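Local coordinates for fucolectin-related protein (Streptococcus pneumoniae, PDB 2WMF), which hydrolyses carbohydrate antigens of the host, probably of the blood-group type, as the catalytic module of a family 98 glycoside hydrolase, at residues Y166-A171 against Q201-N206; V146-N151 against A175-H180. All coordinates share one frame; numbering follows the deposited sequence.

Contact 1 of 2, residues Y166-A171 against Q201-N206; sequences YLEVCA and QKYHKN
Two side chains swung in different ways meet here: Leu167 holds CG trans to its backbone N (chi1 173°), while Tyr203 has CG trans to its carbonyl carbon (chi1 -55°), which sends its ring across helix 159-172. The leucine branch point touches the root of the tyrosine, Leu167 CG to Tyr203 CB at 3.8 Å, and Leu167 CD1 reaches past it to Asn206 CB, also 3.8 Å away. Further along the helix, Ala171 CB presses obliquely on the aromatic ring, 3.4 Å from Tyr203 CD1. Glu168 comes in over a face of that ring with its CA, and its extended chain then runs out beside the phenol, Glu168 CG lying 3.8 Å from Tyr203 OH. Its carboxylate is turned only 23° from the ring plane. On the opposite face Lys202 CB sits over the ring centre, 3.7 Å above the plane, so the tyrosine is clamped between its own sequence neighbour and the other helix. No hydrogen bond crosses between the two segments; the grip is mostly van der Waals packing, and charge stays at the solvent side, where Lys202 forms a salt bridge with Glu198. Tyr203 O accepts Asn206 N at 2.9 Å, part of the short 3-10 turn that leads the chain into strand 207-212. Leu167 and Cys170 also rest on Phe177 of strand 176-180. This is the packing of neighbouring outer elements, helix 159-172 against Tyr203 and the 3-10 turn that follows helix 194-203, in the helical shell of a (beta/alpha)8 barrel.

Contact 2 of 2, residues V146-N151 against A175-H180; sequences VLNIEN and AHFIWH
The indole of Trp179 carries the amide of Asn148 over one face, the two planes only 20° apart and Asn148 ND2 3.3 Å from Trp179 CE2, offset toward the rim. Asn148 CB lies over the five-membered ring in a CH-pi contact, and the Asn151 amide stands nearly upright to the indole plane. The His180 imidazole is met at its edge by Leu147 CD2, 3.6 Å from His180 CD2, and more loosely by Ile149 CG1. Phe177 takes Val146 CG2 obliquely, 3.5 Å from Phe177 CD1, with Asn148 CB near its CZ. The Asn148 amide is kept from turning by Asn151 ND2, which donates to Asn148 OD1 (3.0 Å), and more weakly by Ser163 at ND2; Asn151 OD1 in turn takes Gly123 N, and Trp179 NE1 bonds Asp181. These are neighbouring parallel strands of the (beta/alpha)8 barrel, the two ends of a beta-alpha-beta crossover through helix 159-172. Val146, Asn148, Phe177 and Trp179 face that helical layer, and Leu147, Ile149, Ile178 and His180 the barrel interior, where Leu147 CD2 packs on Ile178 CG2. Backbone bonds join the strands from Val146 N to His176 O onward. Ile178 N reaches Val146 O at 2.9 Å, His180 N reaches Asn148 O at 2.8 Å, and Glu150 N continues the pattern to His180 O past the end of strand 143-149, nearly straight at 170°.

Overall arrangement
Both contacts belong to the same sector of the barrel, their centres about 12 Å apart. Contact 2 is the buried part, strand against strand, held by a regular run of backbone hydrogen bonds, with an amide and two aromatic rings on the side facing the helices, and aliphatic groups and the His180 imidazole toward the barrel interior. Contact 1 lies farther out and is partly solvent-facing; helix 159-172, which connects the strands of contact 2, meets Tyr203 and the 3-10 turn after it through van der Waals packing, with no hydrogen bond across. The layers are stitched together at their border: Asn206 O probably accepts Phe177 N, and Cys170 O probably accepts Ala175 N.

Contact 1 of 2, residues Y166-A171 against Q201-N206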
# COMPACT_ATOMS: atom_id res chain seq x y z
N TYR A 166 -1.13 15.75 -19.39
CA TYR A 166 -1.78 14.44 -19.49
C TYR A 166 -3.02 14.34 -18.60
O TYR A 166 -4.05 13.75 -19.01
CB TYR A 166 -0.82 13.32 -19.14
CG TYR A 166 0.33 13.07 -20.11
CD1 TYR A 166 0.10 12.84 -21.49
CD2 TYR A 166 1.63 13.03 -19.65
CE1 TYR A 166 1.17 12.59 -22.35
CE2 TYR A 166 2.67 12.75 -20.46
CZ TYR A 166 2.47 12.55 -21.82
OH TYR A 166 3.57 12.28 -22.61
N LEU A 167 -2.95 14.93 -17.41
CA LEU A 167 -4.11 14.97 -16.51
C LEU A 167 -5.32 15.65 -17.22
O LEU A 167 -6.46 15.19 -17.10
CB LEU A 167 -3.72 15.68 -15.21
CG LEU A 167 -4.84 15.97 -14.19
CD1 LEU A 167 -5.59 14.69 -13.75
CD2 LEU A 167 -4.22 16.75 -12.99
N GLU A 168 -5.07 16.76 -17.91
CA GLU A 168 -6.13 17.45 -18.68
C GLU A 168 -6.76 16.53 -19.73
O GLU A 168 -7.98 16.44 -19.83
CB GLU A 168 -5.53 18.69 -19.34
CG GLU A 168 -6.48 19.44 -20.18
CD GLU A 168 -5.89 20.76 -20.71
OE1 GLU A 168 -4.66 20.98 -20.62
OE2 GLU A 168 -6.68 21.58 -21.21
N VAL A 169 -5.94 15.78 -20.44
CA VAL A 169 -6.45 14.80 -21.42
C VAL A 169 -7.30 13.73 -20.69
O VAL A 169 -8.37 13.35 -21.15
CB VAL A 169 -5.35 14.09 -22.23
CG1 VAL A 169 -5.96 13.07 -23.24
CG2 VAL A 169 -4.47 15.08 -23.02
N CYS A 170 -6.80 13.24 -19.56
CA CYS A 170 -7.56 12.30 -18.77
C CYS A 170 -8.93 12.85 -18.41
O CYS A 170 -9.93 12.15 -18.51
CB CYS A 170 -6.78 11.90 -17.51
SG CYS A 170 -5.37 10.79 -17.87
N ALA A 171 -8.97 14.11 -17.98
CA ALA A 171 -10.23 14.73 -17.53
C ALA A 171 -11.24 14.81 -18.69
O ALA A 171 -12.46 14.70 -18.48
CB ALA A 171 -9.97 16.14 -16.93
N GLN A 201 -6.03 21.59 -8.91
CA GLN A 201 -7.21 22.29 -8.44
C GLN A 201 -8.40 22.12 -9.41
O GLN A 201 -9.58 22.05 -8.98
CB GLN A 201 -6.90 23.77 -8.28
CG GLN A 201 -6.01 24.08 -7.12
CD GLN A 201 -5.66 25.54 -7.04
OE1 GLN A 201 -4.84 26.06 -7.82
NE2 GLN A 201 -6.24 26.20 -6.09
N LYS A 202 -8.12 22.04 -10.71
CA LYS A 202 -9.19 21.89 -11.71
C LYS A 202 -9.64 20.44 -11.83
O LYS A 202 -10.84 20.13 -11.91
CB LYS A 202 -8.73 22.35 -13.10
CG LYS A 202 -8.47 23.82 -13.32
CD LYS A 202 -7.95 23.99 -14.74
CE LYS A 202 -8.01 25.43 -15.24
NZ LYS A 202 -6.67 25.91 -15.78
N TYR A 203 -8.67 19.53 -11.86
CA TYR A 203 -8.91 18.16 -12.31
C TYR A 203 -8.67 17.13 -11.22
O TYR A 203 -8.39 15.97 -11.52
CB TYR A 203 -8.03 17.84 -13.53
CG TYR A 203 -8.19 18.81 -14.68
CD1 TYR A 203 -9.44 19.07 -15.23
CD2 TYR A 203 -7.08 19.48 -15.22
CE1 TYR A 203 -9.60 19.97 -16.29
CE2 TYR A 203 -7.23 20.39 -16.25
CZ TYR A 203 -8.48 20.62 -16.79
OH TYR A 203 -8.62 21.53 -17.85
N HIS A 204 -8.81 17.58 -9.97
CA HIS A 204 -8.66 16.70 -8.79
C HIS A 204 -9.48 15.39 -8.94
O HIS A 204 -9.04 14.33 -8.50
CB HIS A 204 -8.99 17.45 -7.49
CG HIS A 204 -10.39 18.01 -7.45
ND1 HIS A 204 -10.71 19.29 -7.84
CD2 HIS A 204 -11.55 17.44 -7.05
CE1 HIS A 204 -12.02 19.47 -7.70
NE2 HIS A 204 -12.55 18.36 -7.23
N LYS A 205 -10.69 15.44 -9.53
CA LYS A 205 -11.48 14.21 -9.74
C LYS A 205 -10.70 13.10 -10.46
O LYS A 205 -10.88 11.91 -10.16
CB LYS A 205 -12.79 14.51 -10.52
CG LYS A 205 -13.74 13.37 -10.44
CD LYS A 205 -15.14 13.60 -10.96
CE LYS A 205 -15.98 12.29 -10.56
NZ LYS A 205 -16.34 11.90 -9.08
N ASN A 206 -9.85 13.49 -11.40
CA ASN A 206 -9.16 12.55 -12.30
C ASN A 206 -7.74 12.22 -11.85
O ASN A 206 -7.06 11.48 -12.54
CB ASN A 206 -9.10 13.13 -13.70
CG ASN A 206 -10.49 13.49 -14.24
OD1 ASN A 206 -11.17 12.67 -14.88
ND2 ASN A 206 -10.88 14.71 -14.00

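Contact 2 of 2, residues V146-N151 against A175-H180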
# COMPACT_ATOMS: atom_id res chain seq x y z
N VAL A 146 -3.60 6.51 -17.20
CA VAL A 146 -2.16 6.39 -17.40
C VAL A 146 -1.43 6.60 -16.06
O VAL A 146 -1.99 7.18 -15.14
CB VAL A 146 -1.61 7.36 -18.45
CG1 VAL A 146 -2.29 7.07 -19.79
CG2 VAL A 146 -1.78 8.84 -18.05
N LEU A 147 -0.18 6.16 -16.02
CA LEU A 147 0.67 6.25 -14.84
C LEU A 147 1.99 6.97 -15.14
O LEU A 147 2.58 6.80 -16.23
CB LEU A 147 1.01 4.88 -14.32
CG LEU A 147 -0.16 4.06 -13.76
CD1 LEU A 147 -0.41 2.80 -14.57
CD2 LEU A 147 0.07 3.79 -12.25
N ASN A 148 2.42 7.76 -14.15
CA ASN A 148 3.75 8.30 -14.05
C ASN A 148 4.34 7.65 -12.80
O ASN A 148 3.76 7.75 -11.71
CB ASN A 148 3.66 9.81 -13.86
CG ASN A 148 5.02 10.49 -13.73
OD1 ASN A 148 6.06 9.84 -13.75
ND2 ASN A 148 5.00 11.83 -13.62
N ILE A 149 5.48 7.01 -12.95
CA ILE A 149 6.09 6.24 -11.86
C ILE A 149 7.56 6.56 -11.71
O ILE A 149 8.29 6.42 -12.67
CB ILE A 149 5.93 4.69 -12.12
CG1 ILE A 149 4.47 4.28 -12.28
CG2 ILE A 149 6.53 3.87 -10.95
CD1 ILE A 149 4.24 2.77 -12.52
N GLU A 150 7.96 7.00 -10.51
CA GLU A 150 9.37 6.99 -10.05
C GLU A 150 10.27 8.04 -10.71
O GLU A 150 10.81 7.81 -11.78
CB GLU A 150 10.04 5.63 -10.23
CG GLU A 150 11.41 5.56 -9.57
CD GLU A 150 12.07 4.20 -9.83
OE1 GLU A 150 11.46 3.13 -9.53
OE2 GLU A 150 13.20 4.21 -10.40
N ASN A 151 10.53 9.13 -9.99
CA ASN A 151 11.37 10.22 -10.46
C ASN A 151 12.24 10.87 -9.38
O ASN A 151 12.94 11.81 -9.65
CB ASN A 151 10.50 11.33 -11.09
CG ASN A 151 9.65 10.83 -12.23
OD1 ASN A 151 10.10 10.78 -13.36
ND2 ASN A 151 8.40 10.45 -11.92
N ALA A 175 -11.02 9.72 -17.40
CA ALA A 175 -9.97 8.81 -17.04
C ALA A 175 -9.19 9.29 -15.81
O ALA A 175 -9.42 10.41 -15.31
CB ALA A 175 -9.04 8.61 -18.23
N HIS A 176 -8.27 8.45 -15.33
CA HIS A 176 -7.41 8.80 -14.18
C HIS A 176 -5.92 8.87 -14.56
O HIS A 176 -5.42 8.01 -15.27
CB HIS A 176 -7.58 7.80 -13.04
CG HIS A 176 -8.88 7.91 -12.31
ND1 HIS A 176 -10.01 7.19 -12.67
CD2 HIS A 176 -9.23 8.67 -11.25
CE1 HIS A 176 -11.00 7.52 -11.85
NE2 HIS A 176 -10.55 8.41 -10.97
N PHE A 177 -5.26 9.88 -14.02
CA PHE A 177 -3.81 10.03 -14.06
C PHE A 177 -3.32 9.63 -12.68
O PHE A 177 -3.71 10.23 -11.67
CB PHE A 177 -3.41 11.47 -14.38
CG PHE A 177 -1.91 11.69 -14.57
CD1 PHE A 177 -1.33 11.50 -15.81
CD2 PHE A 177 -1.08 11.99 -13.48
CE1 PHE A 177 0.03 11.66 -16.02
CE2 PHE A 177 0.27 12.17 -13.66
CZ PHE A 177 0.84 11.99 -14.92
N ILE A 178 -2.46 8.62 -12.65
CA ILE A 178 -1.96 8.03 -11.38
C ILE A 178 -0.45 8.26 -11.30
O ILE A 178 0.30 7.75 -12.14
CB ILE A 178 -2.31 6.54 -11.24
CG1 ILE A 178 -3.82 6.34 -11.39
CG2 ILE A 178 -1.79 5.97 -9.87
CD1 ILE A 178 -4.28 4.91 -11.19
N TRP A 179 -0.04 9.02 -10.28
CA TRP A 179 1.38 9.39 -10.10
C TRP A 179 1.97 8.74 -8.84
O TRP A 179 1.60 9.11 -7.74
CB TRP A 179 1.53 10.93 -10.01
CG TRP A 179 2.94 11.44 -10.14
CD1 TRP A 179 4.11 10.73 -9.94
CD2 TRP A 179 3.34 12.77 -10.49
NE1 TRP A 179 5.19 11.55 -10.12
CE2 TRP A 179 4.75 12.80 -10.45
CE3 TRP A 179 2.64 13.94 -10.81
CZ2 TRP A 179 5.47 13.96 -10.77
CZ3 TRP A 179 3.33 15.08 -11.11
CH2 TRP A 179 4.74 15.09 -11.08
N HIS A 180 2.86 7.76 -9.02
CA HIS A 180 3.56 7.10 -7.90
C HIS A 180 4.94 7.73 -7.74
O HIS A 180 5.77 7.74 -8.68
CB HIS A 180 3.77 5.60 -8.17
CG HIS A 180 2.53 4.76 -8.10
ND1 HIS A 180 1.91 4.41 -6.92
CD2 HIS A 180 1.84 4.14 -9.09
CE1 HIS A 180 0.88 3.62 -7.18
NE2 HIS A 180 0.81 3.43 -8.48